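Side-chain contacts in glutamate receptor kainate-like protein (Pleurobrachia bachei, PDB 4ZDM), which probably forms part of a glycine-activated ion channel of the ionotropic glutamate receptor family, here captured as its ligand-binding domain with glycine bound: residues G39-V42 / E43-S46; Y161-I164 / A165-A168; E176-E179 / R180-A183; F234-G237 / I238-Q241; Q241-I244 / S245-Y248. All blocks are in the same frame, centred on the assembly; numbering follows the deposited sequence.

Contact 1. Residues G39-V42 / E43-S46; sequences GVNV and EIVS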
loop_
_atom_site.group_PDB
_atom_site.type_symbol
_atom_site.label_atom_id
_atom_site.label_comp_id
_atom_site.label_asym_id
_atom_site.label_seq_id
_atom_site.Cartn_x
_atom_site.Cartn_y
_atom_site.Cartn_z
ATOM N N GLY A 39 11.318 -17.220 -10.409
ATOM C CA GLY A 39 12.204 -17.500 -9.299
ATOM C C GLY A 39 11.524 -18.312 -8.212
ATOM O O GLY A 39 10.309 -18.404 -8.127
ATOM N N VAL A 40 12.339 -18.907 -7.371
ATOM C CA VAL A 40 11.863 -19.741 -6.267
ATOM C C VAL A 40 10.837 -19.004 -5.435
ATOM O O VAL A 40 9.742 -19.513 -5.122
ATOM C CB VAL A 40 13.046 -20.192 -5.374
ATOM C CG1 VAL A 40 12.534 -20.880 -4.114
ATOM C CG2 VAL A 40 13.998 -21.082 -6.140
ATOM N N ASN A 41 11.173 -17.795 -5.054
ATOM C CA ASN A 41 10.336 -17.074 -4.094
ATOM C C ASN A 41 9.082 -16.499 -4.765
ATOM O O ASN A 41 8.055 -16.329 -4.104
ATOM C CB ASN A 41 11.109 -15.942 -3.429
ATOM C CG ASN A 41 12.216 -16.412 -2.527
ATOM O OD1 ASN A 41 12.762 -17.513 -2.685
ATOM N ND2 ASN A 41 12.629 -15.544 -1.608
ATOM N N VAL A 42 9.166 -16.181 -6.072
ATOM C CA VAL A 42 8.020 -15.746 -6.837
ATOM C C VAL A 42 7.002 -16.872 -6.864
ATOM O O VAL A 42 5.816 -16.640 -6.678
ATOM C CB VAL A 42 8.480 -15.306 -8.255
ATOM C CG1 VAL A 42 7.300 -14.986 -9.119
ATOM C CG2 VAL A 42 9.416 -14.120 -8.109
ATOM N N GLU A 43 7.477 -18.107 -7.083
ATOM C CA GLU A 43 6.565 -19.232 -7.057
ATOM C C GLU A 43 6.018 -19.523 -5.653
ATOM O O GLU A 43 4.814 -19.808 -5.475
ATOM C CB GLU A 43 7.232 -20.491 -7.640
ATOM C CG GLU A 43 7.550 -20.290 -9.118
ATOM C CD GLU A 43 7.819 -21.597 -9.870
ATOM O OE1 GLU A 43 8.776 -21.563 -10.660
ATOM O OE2 GLU A 43 7.029 -22.555 -9.684
ATOM N N ILE A 44 6.841 -19.378 -4.618
ATOM C CA ILE A 44 6.349 -19.525 -3.252
ATOM C C ILE A 44 5.216 -18.538 -2.981
ATOM O O ILE A 44 4.178 -18.876 -2.416
ATOM C CB ILE A 44 7.473 -19.362 -2.215
ATOM C CG1 ILE A 44 8.422 -20.544 -2.280
ATOM C CG2 ILE A 44 6.927 -19.170 -0.784
ATOM C CD1 ILE A 44 9.654 -20.404 -1.402
ATOM N N VAL A 45 5.422 -17.287 -3.354
ATOM C CA VAL A 45 4.417 -16.270 -3.118
ATOM C C VAL A 45 3.127 -16.551 -3.898
ATOM O O VAL A 45 2.036 -16.304 -3.370
ATOM C CB VAL A 45 4.985 -14.851 -3.440
ATOM C CG1 VAL A 45 3.885 -13.808 -3.549
ATOM C CG2 VAL A 45 6.019 -14.454 -2.373
ATOM N N SER A 46 3.239 -16.982 -5.148
ATOM C CA SER A 46 2.046 -17.323 -5.901
ATOM C C SER A 46 1.234 -18.403 -5.206
ATOM O O SER A 46 0.007 -18.262 -5.057
ATOM C CB SER A 46 2.449 -17.724 -7.294
ATOM O OG SER A 46 1.292 -18.132 -8.010
#

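Contact 2. Residues Y161-I164 / A165-A168; sequences YNRI and AEDA. With SO4 (sulfate ion), chain C.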
loop_
_atom_site.group_PDB
_atom_site.type_symbol
_atom_site.label_atom_id
_atom_site.label_comp_id
_atom_site.label_asym_id
_atom_site.label_seq_id
_atom_site.Cartn_x
_atom_site.Cartn_y
_atom_site.Cartn_z
ATOM N N TYR A 161 36.251 -11.458 12.957
ATOM C CA TYR A 161 35.196 -11.256 11.953
ATOM C C TYR A 161 34.888 -9.761 11.829
ATOM O O TYR A 161 34.632 -9.246 10.746
ATOM C CB TYR A 161 33.945 -12.072 12.316
ATOM C CG TYR A 161 34.057 -13.558 12.039
ATOM C CD1 TYR A 161 34.698 -14.027 10.901
ATOM C CD2 TYR A 161 33.443 -14.490 12.874
ATOM C CE1 TYR A 161 34.791 -15.392 10.640
ATOM C CE2 TYR A 161 33.507 -15.856 12.598
ATOM C CZ TYR A 161 34.184 -16.300 11.492
ATOM O OH TYR A 161 34.246 -17.661 11.207
ATOM N N ASN A 162 34.921 -9.029 12.956
ATOM C CA ASN A 162 34.708 -7.591 12.892
ATOM C C ASN A 162 35.759 -6.955 12.000
ATOM O O ASN A 162 35.465 -6.049 11.228
ATOM C CB ASN A 162 34.796 -6.893 14.268
ATOM C CG ASN A 162 33.796 -7.401 15.326
ATOM O OD1 ASN A 162 34.029 -7.196 16.530
ATOM N ND2 ASN A 162 32.695 -8.006 14.920
ATOM N N ARG A 163 36.997 -7.432 12.126
ATOM C CA ARG A 163 38.113 -6.868 11.365
ATOM C C ARG A 163 37.956 -7.209 9.877
ATOM O O ARG A 163 38.253 -6.395 9.016
ATOM C CB ARG A 163 39.446 -7.400 11.920
ATOM C CG ARG A 163 40.701 -6.867 11.235
ATOM C CD ARG A 163 41.351 -5.710 12.000
ATOM N NE ARG A 163 42.359 -5.117 11.141
ATOM C CZ ARG A 163 43.677 -5.276 11.289
ATOM N NH1 ARG A 163 44.140 -5.996 12.278
ATOM N NH2 ARG A 163 44.500 -4.719 10.449
ATOM N N ILE A 164 37.515 -8.428 9.592
ATOM C CA ILE A 164 37.180 -8.781 8.203
ATOM C C ILE A 164 36.186 -7.766 7.602
ATOM O O ILE A 164 36.351 -7.321 6.469
ATOM C CB ILE A 164 36.635 -10.215 8.160
ATOM C CG1 ILE A 164 37.731 -11.240 8.458
ATOM C CG2 ILE A 164 35.967 -10.462 6.789
ATOM C CD1 ILE A 164 38.690 -11.480 7.306
ATOM N N ALA A 165 35.123 -7.388 8.323
ATOM C CA ALA A 165 34.149 -6.478 7.747
ATOM C C ALA A 165 34.747 -5.098 7.597
ATOM O O ALA A 165 34.490 -4.416 6.610
ATOM C CB ALA A 165 32.913 -6.429 8.603
ATOM N N GLU A 166 35.517 -4.701 8.614
ATOM C CA GLU A 166 36.147 -3.381 8.674
ATOM C C GLU A 166 37.024 -3.139 7.453
ATOM O O GLU A 166 36.913 -2.126 6.784
ATOM C CB GLU A 166 36.989 -3.265 9.963
ATOM C CG GLU A 166 37.834 -1.999 10.124
ATOM C CD GLU A 166 38.804 -2.044 11.355
ATOM O OE1 GLU A 166 38.552 -2.779 12.353
ATOM O OE2 GLU A 166 39.841 -1.345 11.307
ATOM N N ASP A 167 37.869 -4.106 7.160
ATOM C CA ASP A 167 38.868 -3.944 6.108
ATOM C C ASP A 167 38.414 -4.428 4.730
ATOM O O ASP A 167 39.123 -4.299 3.728
ATOM C CB ASP A 167 40.134 -4.665 6.507
ATOM C CG ASP A 167 40.861 -3.951 7.652
ATOM O OD1 ASP A 167 40.588 -2.763 7.889
ATOM O OD2 ASP A 167 41.669 -4.591 8.315
ATOM N N ALA A 168 37.216 -4.989 4.654
ATOM C CA ALA A 168 36.690 -5.388 3.365
ATOM C C ALA A 168 36.406 -4.210 2.429
ATOM O O ALA A 168 35.958 -3.148 2.876
ATOM C CB ALA A 168 35.401 -6.169 3.556
HETATM S S SO4 C . 31.735 -20.342 12.738
HETATM O O1 SO4 C . 32.669 -21.311 12.135
HETATM O O2 SO4 C . 32.321 -18.993 12.602
HETATM O O3 SO4 C . 30.401 -20.607 12.149
HETATM O O4 SO4 C . 31.565 -20.573 14.168
#

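Contact 3. Residues E176-E179 / R180-A183; sequences EGLE and RMRA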
loop_
_atom_site.group_PDB
_atom_site.type_symbol
_atom_site.label_atom_id
_atom_site.label_comp_id
_atom_site.label_asym_id
_atom_site.label_seq_id
_atom_site.Cartn_x
_atom_site.Cartn_y
_atom_site.Cartn_z
ATOM N N GLU A 176 28.013 -6.896 -8.374
ATOM C CA GLU A 176 29.313 -6.274 -8.422
ATOM C C GLU A 176 30.348 -7.091 -7.666
ATOM O O GLU A 176 31.483 -7.246 -8.116
ATOM C CB GLU A 176 29.263 -4.850 -7.883
ATOM C CG GLU A 176 30.583 -4.177 -8.089
ATOM C CD GLU A 176 30.600 -2.745 -7.621
ATOM O OE1 GLU A 176 29.520 -2.225 -7.290
ATOM O OE2 GLU A 176 31.706 -2.142 -7.619
ATOM N N GLY A 177 29.980 -7.658 -6.519
ATOM C CA GLY A 177 30.924 -8.508 -5.807
ATOM C C GLY A 177 31.340 -9.719 -6.627
ATOM O O GLY A 177 32.505 -10.108 -6.662
ATOM N N LEU A 178 30.378 -10.351 -7.263
ATOM C CA LEU A 178 30.669 -11.511 -8.107
ATOM C C LEU A 178 31.568 -11.132 -9.258
ATOM O O LEU A 178 32.493 -11.856 -9.592
ATOM C CB LEU A 178 29.388 -12.133 -8.650
ATOM C CG LEU A 178 28.405 -12.722 -7.640
ATOM C CD1 LEU A 178 27.101 -12.995 -8.353
ATOM C CD2 LEU A 178 28.959 -13.976 -7.107
ATOM N N GLU A 179 31.315 -9.972 -9.841
ATOM C CA GLU A 179 32.150 -9.500 -10.932
ATOM C C GLU A 179 33.594 -9.290 -10.508
ATOM O O GLU A 179 34.519 -9.670 -11.236
ATOM C CB GLU A 179 31.549 -8.222 -11.455
ATOM C CG GLU A 179 32.242 -7.638 -12.624
ATOM C CD GLU A 179 31.490 -6.411 -13.075
ATOM O OE1 GLU A 179 31.794 -5.288 -12.550
ATOM O OE2 GLU A 179 30.528 -6.604 -13.868
ATOM N N ARG A 180 33.794 -8.650 -9.358
ATOM C CA ARG A 180 35.137 -8.427 -8.871
ATOM C C ARG A 180 35.826 -9.735 -8.567
ATOM O O ARG A 180 37.037 -9.917 -8.822
ATOM C CB ARG A 180 35.119 -7.557 -7.633
ATOM C CG ARG A 180 34.764 -6.127 -7.857
ATOM C CD ARG A 180 35.975 -5.380 -8.361
ATOM N NE ARG A 180 37.012 -5.169 -7.348
ATOM C CZ ARG A 180 37.039 -4.154 -6.489
ATOM N NH1 ARG A 180 36.067 -3.249 -6.438
ATOM N NH2 ARG A 180 38.041 -4.057 -5.658
ATOM N N MET A 181 35.089 -10.673 -7.984
ATOM C CA MET A 181 35.651 -11.987 -7.717
ATOM C C MET A 181 36.102 -12.698 -8.996
ATOM O O MET A 181 37.196 -13.279 -9.058
ATOM C CB MET A 181 34.607 -12.847 -6.992
ATOM C CG MET A 181 35.032 -14.275 -6.681
ATOM S SD MET A 181 33.657 -15.271 -6.115
ATOM C CE MET A 181 32.777 -15.500 -7.628
ATOM N N ARG A 182 35.241 -12.680 -9.994
ATOM C CA ARG A 182 35.563 -13.337 -11.268
ATOM C C ARG A 182 36.801 -12.759 -11.922
ATOM O O ARG A 182 37.458 -13.474 -12.697
ATOM C CB ARG A 182 34.367 -13.259 -12.213
ATOM C CG ARG A 182 33.259 -14.177 -11.818
ATOM C CD ARG A 182 32.033 -13.950 -12.656
ATOM N NE ARG A 182 30.939 -14.776 -12.189
ATOM C CZ ARG A 182 29.709 -14.330 -11.949
ATOM N NH1 ARG A 182 29.382 -13.063 -12.180
ATOM N NH2 ARG A 182 28.788 -15.186 -11.519
ATOM N N ALA A 183 37.130 -11.497 -11.637
ATOM C CA ALA A 183 38.311 -10.836 -12.245
ATOM C C ALA A 183 39.625 -11.237 -11.586
ATOM O O ALA A 183 40.717 -10.943 -12.111
ATOM C CB ALA A 183 38.169 -9.348 -12.183
HETATM O O HOH W 1 33.851 -2.828 -8.637
#

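Contact 4. Residues F234-G237 / I238-Q241; sequences FMLG and IREQ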
loop_
_atom_site.group_PDB
_atom_site.type_symbol
_atom_site.label_atom_id
_atom_site.label_comp_id
_atom_site.label_asym_id
_atom_site.label_seq_id
_atom_site.Cartn_x
_atom_site.Cartn_y
_atom_site.Cartn_z
ATOM N N PHE A 234 1.742 -21.761 6.268
ATOM C CA PHE A 234 1.927 -22.087 4.873
ATOM C C PHE A 234 3.373 -22.450 4.573
ATOM O O PHE A 234 3.648 -23.433 3.859
ATOM C CB PHE A 234 1.501 -20.911 3.979
ATOM C CG PHE A 234 1.695 -21.207 2.540
ATOM C CD1 PHE A 234 0.750 -21.937 1.867
ATOM C CD2 PHE A 234 2.870 -20.866 1.909
ATOM C CE1 PHE A 234 0.950 -22.323 0.567
ATOM C CE2 PHE A 234 3.047 -21.251 0.559
ATOM C CZ PHE A 234 2.083 -21.953 -0.048
ATOM N N MET A 235 4.332 -21.663 5.079
ATOM C CA MET A 235 5.706 -21.916 4.784
ATOM C C MET A 235 6.147 -23.280 5.311
ATOM O O MET A 235 6.913 -24.003 4.653
ATOM C CB MET A 235 6.574 -20.804 5.366
ATOM C CG MET A 235 7.999 -20.830 4.909
ATOM S SD MET A 235 8.208 -20.179 3.242
ATOM C CE MET A 235 8.380 -18.437 3.600
ATOM N N LEU A 236 5.698 -23.610 6.496
ATOM C CA LEU A 236 6.055 -24.886 7.075
ATOM C C LEU A 236 5.549 -26.030 6.234
ATOM O O LEU A 236 6.224 -27.055 6.062
ATOM C CB LEU A 236 5.529 -25.007 8.491
ATOM C CG LEU A 236 5.833 -26.336 9.189
ATOM C CD1 LEU A 236 7.321 -26.680 9.306
ATOM C CD2 LEU A 236 5.192 -26.289 10.547
ATOM N N GLY A 237 4.363 -25.903 5.694
ATOM C CA GLY A 237 3.842 -26.990 4.888
ATOM C C GLY A 237 4.685 -27.263 3.674
ATOM O O GLY A 237 5.039 -28.427 3.372
ATOM N N ILE A 238 5.040 -26.230 2.920
ATOM C CA ILE A 238 5.858 -26.440 1.731
ATOM C C ILE A 238 7.304 -26.787 2.101
ATOM O O ILE A 238 7.972 -27.485 1.350
ATOM C CB ILE A 238 5.818 -25.259 0.758
ATOM C CG1 ILE A 238 6.128 -23.886 1.370
ATOM C CG2 ILE A 238 4.442 -25.233 0.082
ATOM C CD1 ILE A 238 6.469 -22.823 0.350
ATOM N N ARG A 239 7.806 -26.372 3.254
ATOM C CA ARG A 239 9.134 -26.781 3.661
ATOM C C ARG A 239 9.160 -28.250 4.016
ATOM O O ARG A 239 10.002 -29.009 3.510
ATOM C CB ARG A 239 9.601 -25.914 4.860
ATOM C CG ARG A 239 11.076 -26.141 5.219
ATOM C CD ARG A 239 11.572 -25.245 6.334
ATOM N NE ARG A 239 11.056 -25.632 7.627
ATOM C CZ ARG A 239 11.191 -24.927 8.732
ATOM N NH1 ARG A 239 11.698 -23.716 8.695
ATOM N NH2 ARG A 239 10.831 -25.421 9.891
ATOM N N GLU A 240 8.238 -28.664 4.875
ATOM C CA GLU A 240 8.205 -30.061 5.363
ATOM C C GLU A 240 7.930 -31.028 4.216
ATOM O O GLU A 240 8.454 -32.131 4.221
ATOM C CB GLU A 240 7.148 -30.230 6.447
ATOM C CG GLU A 240 7.131 -31.608 7.138
ATOM C CD GLU A 240 6.361 -32.675 6.392
ATOM O OE1 GLU A 240 6.686 -33.869 6.626
ATOM O OE2 GLU A 240 5.435 -32.365 5.626
ATOM N N GLN A 241 7.109 -30.635 3.249
ATOM C CA GLN A 241 6.827 -31.486 2.086
ATOM C C GLN A 241 7.935 -31.601 1.080
ATOM O O GLN A 241 7.883 -32.424 0.181
ATOM C CB GLN A 241 5.589 -30.962 1.355
ATOM C CG GLN A 241 4.344 -31.185 2.144
ATOM C CD GLN A 241 3.153 -30.395 1.606
ATOM O OE1 GLN A 241 3.287 -29.557 0.700
ATOM N NE2 GLN A 241 1.981 -30.655 2.174
#

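Contact 5. Residues Q241-I244 / S245-Y248; sequences QGVI and SELY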
loop_
_atom_site.group_PDB
_atom_site.type_symbol
_atom_site.label_atom_id
_atom_site.label_comp_id
_atom_site.label_asym_id
_atom_site.label_seq_id
_atom_site.Cartn_x
_atom_site.Cartn_y
_atom_site.Cartn_z
ATOM N N GLN A 241 7.109 -30.635 3.249
ATOM C CA GLN A 241 6.827 -31.486 2.086
ATOM C C GLN A 241 7.935 -31.601 1.080
ATOM O O GLN A 241 7.883 -32.424 0.181
ATOM C CB GLN A 241 5.589 -30.962 1.355
ATOM C CG GLN A 241 4.344 -31.185 2.144
ATOM C CD GLN A 241 3.153 -30.395 1.606
ATOM O OE1 GLN A 241 3.287 -29.557 0.700
ATOM N NE2 GLN A 241 1.981 -30.655 2.174
ATOM N N GLY A 242 8.952 -30.748 1.195
ATOM C CA GLY A 242 10.039 -30.754 0.230
ATOM C C GLY A 242 9.833 -29.871 -0.988
ATOM O O GLY A 242 10.644 -29.903 -1.929
ATOM N N VAL A 243 8.768 -29.064 -0.975
ATOM C CA VAL A 243 8.410 -28.244 -2.129
ATOM C C VAL A 243 9.454 -27.154 -2.336
ATOM O O VAL A 243 9.798 -26.836 -3.463
ATOM C CB VAL A 243 6.990 -27.681 -1.964
ATOM C CG1 VAL A 243 6.662 -26.533 -2.888
ATOM C CG2 VAL A 243 5.986 -28.813 -2.161
ATOM N N ILE A 244 9.918 -26.536 -1.254
ATOM C CA ILE A 244 10.931 -25.496 -1.401
ATOM C C ILE A 244 12.220 -26.081 -1.950
ATOM O O ILE A 244 12.802 -25.509 -2.880
ATOM C CB ILE A 244 11.168 -24.795 -0.074
ATOM C CG1 ILE A 244 9.879 -24.136 0.429
ATOM C CG2 ILE A 244 12.260 -23.758 -0.240
ATOM C CD1 ILE A 244 9.999 -23.433 1.751
ATOM N N SER A 245 12.656 -27.246 -1.439
ATOM C CA SER A 245 13.817 -27.910 -2.004
ATOM C C SER A 245 13.653 -28.246 -3.455
ATOM O O SER A 245 14.577 -28.078 -4.250
ATOM C CB SER A 245 14.123 -29.180 -1.232
ATOM O OG SER A 245 14.597 -28.825 0.029
ATOM N N GLU A 246 12.471 -28.707 -3.844
ATOM C CA GLU A 246 12.212 -29.026 -5.253
ATOM C C GLU A 246 12.225 -27.798 -6.152
ATOM O O GLU A 246 12.764 -27.857 -7.260
ATOM C CB GLU A 246 10.868 -29.746 -5.398
ATOM C CG GLU A 246 10.818 -31.148 -4.791
ATOM C CD GLU A 246 9.381 -31.682 -4.684
ATOM O OE1 GLU A 246 8.412 -30.931 -5.000
ATOM O OE2 GLU A 246 9.229 -32.860 -4.285
ATOM N N LEU A 247 11.689 -26.676 -5.673
ATOM C CA LEU A 247 11.763 -25.427 -6.454
ATOM C C LEU A 247 13.179 -25.000 -6.641
ATOM O O LEU A 247 13.565 -24.583 -7.731
ATOM C CB LEU A 247 10.958 -24.307 -5.766
ATOM C CG LEU A 247 9.463 -24.378 -5.829
ATOM C CD1 LEU A 247 8.814 -23.400 -4.892
ATOM C CD2 LEU A 247 9.018 -24.092 -7.288
ATOM N N TYR A 248 13.959 -25.036 -5.570
ATOM C CA TYR A 248 15.345 -24.613 -5.665
ATOM C C TYR A 248 16.087 -25.470 -6.677
ATOM O O TYR A 248 16.798 -24.965 -7.559
ATOM C CB TYR A 248 16.021 -24.672 -4.304
ATOM C CG TYR A 248 17.334 -23.937 -4.266
ATOM C CD1 TYR A 248 18.487 -24.561 -4.719
ATOM C CD2 TYR A 248 17.416 -22.638 -3.814
ATOM C CE1 TYR A 248 19.682 -23.890 -4.725
ATOM C CE2 TYR A 248 18.611 -21.978 -3.783
ATOM C CZ TYR A 248 19.722 -22.592 -4.238
ATOM O OH TYR A 248 20.935 -21.937 -4.240
HETATM O O HOH W 2 8.331 -27.769 -5.877
#

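Contact 1. Residues G39-V42 / E43-S46
V40 and I44, one helical turn apart, are brought alongside each other by their torsions: V40 turns CG1 anti to the backbone N (chi1 171°), and I44 sends CG1 anti to its carbonyl carbon (chi1 -70°), with CD1 extended beyond. The two branches point the same way, V40 CG1 lying 4.0 Å from I44 CD1. On its way there the I44 chain runs close past the backbone, with CG1 3.3 Å from V40 O, the same oxygen that accepts I44 N at 2.9 Å. This is the first turn of helix 40-52, in one lobe of the bilobed, periplasmic-binding-protein-like fold. G39 is the N-cap residue, and its O takes the amide N of E43 at 3.0 Å. E43 CG leans on that oxygen too, 3.5 Å from G39 O, while its carboxylate leads off to a salt bridge with K250 and a hydrogen bond from Y251. Both V40 and I44 press on L247 of helix 243-254. On another flank V45 lays CG2 3.3 Å from N41 O and, like N41, reaches F219, whereas the side-chain ND2 of N41 donates to V92 O.

Contact 2. Residues Y161-I164 / A165-A168
R163 grips D167, one turn further on, through NE rather than through its terminal nitrogens: NE donates to D167 OD2 at 3.0 Å in a salt bridge bent to 142° at the hydrogen. The carboxylate stands almost upright against the guanidinium, their planes 84° apart, and OD2 is met on its syn side but somewhat out of both planes. What lets the arm fold back is an unusual bend at chi2 of R163 (98°, off the staggered values), which is probably somewhat strained; beyond it the chain runs on toward the acid. E166 adds a second negative charge nearby, though its OE2 stays 4.5 Å from R163 NE and well out of the guanidinium plane, a purely electrostatic neighbour. An alanine in place of D167 would remove this carboxylate, and R163 would probably lose the mate of its NE and be left free to swing. The pair lies on the outer side of helix 159-167, part of the beta-alpha-beta crossover between the parallel strands 140-144 and 169-171. Toward the interior, I164 and A165 pack on L153 of helix 148-155. Past D167 the bonding weakens: A168 N reaches I164 O at 3.1 Å only in a weak bond, and W141 NE1 donates to the same oxygen. At the other end of the segment Y161 OH donates to O2 of a sulfate, probably from the crystallisation liquor, at 2.7 Å, the ion sitting at the ring edge and also held by Q213 N.

Contact 3. Residues E176-E179 / R180-A183
Regular i to i+4 bonds join the amides of R180, M181 and R182 to the carbonyl oxygens of E176, G177 and L178, but the next bond, from A183 N to E179 O, is weak, bent to 133° at 3.2 Å. Along the same turn the R182 side chain doubles back over L178. Its CG rests 3.3 Å from L178 O, the chain runs extended to NE, and the guanidinium lays one face on L178 CB, with NH1 3.7 Å from that carbon. NE then goes into a salt bridge with E202, which probably fixes the rotation of the flat group. Helix 174-182 connects strands 169-171 and 186-192, both parallel neighbours of strand 140-144, as a crossover passing over that middle strand. On its inner face L178 and M181 lie side by side: a bend at the last torsion of M181 (chi3 73°) places CE 4.1 Å from L178 CD2, and both residues pack on F188 of strand 186-192. On the side of the helix that carries R180 and E176, a water lies in the guanidinium plane of R180, 3.2 Å from NH1. It also appears to donate to E176 OE2, a link left doubtful by the second conformer of that glutamate.

Contact 4. Residues F234-G237 / I238-Q241
I238 and F234 cross obliquely, the isoleucine reaching back along the helix so that both its branches meet the far end of the ring. CD1 of I238 is 3.8 Å from F234 CE2, and CG2 is 4.0 Å from F234 CZ. The isoleucine pays for this reach with its first torsion: at chi1 52° CG1 stands between the backbone N and the carbonyl carbon, the crowded position, and it is pushed against the preceding turn, 3.4 Å from M235 O. Sulfur joins from a neighbouring direction, M235 SD lying 4.3 Å from the same CD1, so that CD1 of I238 meets the ring and, roughly at right angles to it, the thioether sulfur. The I238 N to F234 O bond of this turn is rather long at 3.3 Å. Here helix 228-240 packs by its apolar face against two others, with F234 on M47 and M48 of helix 40-52, and M235 and I238 on I244 of helix 243-254. An alanine at I238 would probably open a gap beside CE2 and CZ of F234 and leave M235 SD without its neighbour on this turn. The more exposed face carries L236 and R239. L236 CD1 comes 3.8 Å from R239 NH2, oblique to the guanidinium, while the other terminal nitrogen of that arginine bonds to S110 O. Near the helix end Q241 folds its aliphatic part over the backbone, CG lying 3.1 Å from G237 O, the oxygen that also accepts Q241 N.

Contact 5. Residues Q241-I244 / S245-Y248
A Schellman motif at G242 joins two successive helices here: this residue closes helix 228-240 and, as N-cap residue, opens helix 243-254 by giving its O to the amide N of E246 at 2.9 Å. Its positive phi of 89° lets the chain turn, and a CB at these backbone angles would jam against the carbonyl oxygen of Q241. E246 covers the same oxygen with its side chain. With CG anti to the carbonyl carbon (chi1 -68°), the chain folds back toward the start of the helix and CG comes 3.1 Å from G242 O. The carboxylate end is tied to the backbone by a water that donates to V243 O at 3.0 Å and, more loosely, to E246 OE1 at 3.3 Å. V243 O thus serves two donors, since L247 N also bonds to it at 2.9 Å. L247 CG lies over this oxygen as well, and its CD1 makes a rather distant apolar contact with V243 CG1 at 4.3 Å. One residue further, Y248 N bonds to I244 O at 3.0 Å. V243 packs on I238 of helix 228-240 and on M47 of helix 40-52, L247 reaches E43 of helix 40-52, and I244 and Y248 both reach M112 of strand 112-121.

Overall arrangement
Contacts 1, 4 and 5 form one neighbourhood, where helices 40-52, 228-240 and 243-254 meet: I44 also meets I238, tying contact 1 to contact 4, and contacts 4 and 5 share Q241 across the turn at G242. Contact 1 is the buried member, whereas contacts 4 and 5 each combine an apolar inner face with an exposed one. Contacts 2 and 3 lie on the other side of the chain's centre from contact 4, about 18 Å apart between centres and without touching, on helices that flank the same parallel strands. Their outward chemistry is ionic, a direct salt bridge within contact 2 and one to E202 from contact 3, while the first group is mostly aliphatic and aromatic packing, with E43 of contact 1 paired to K250.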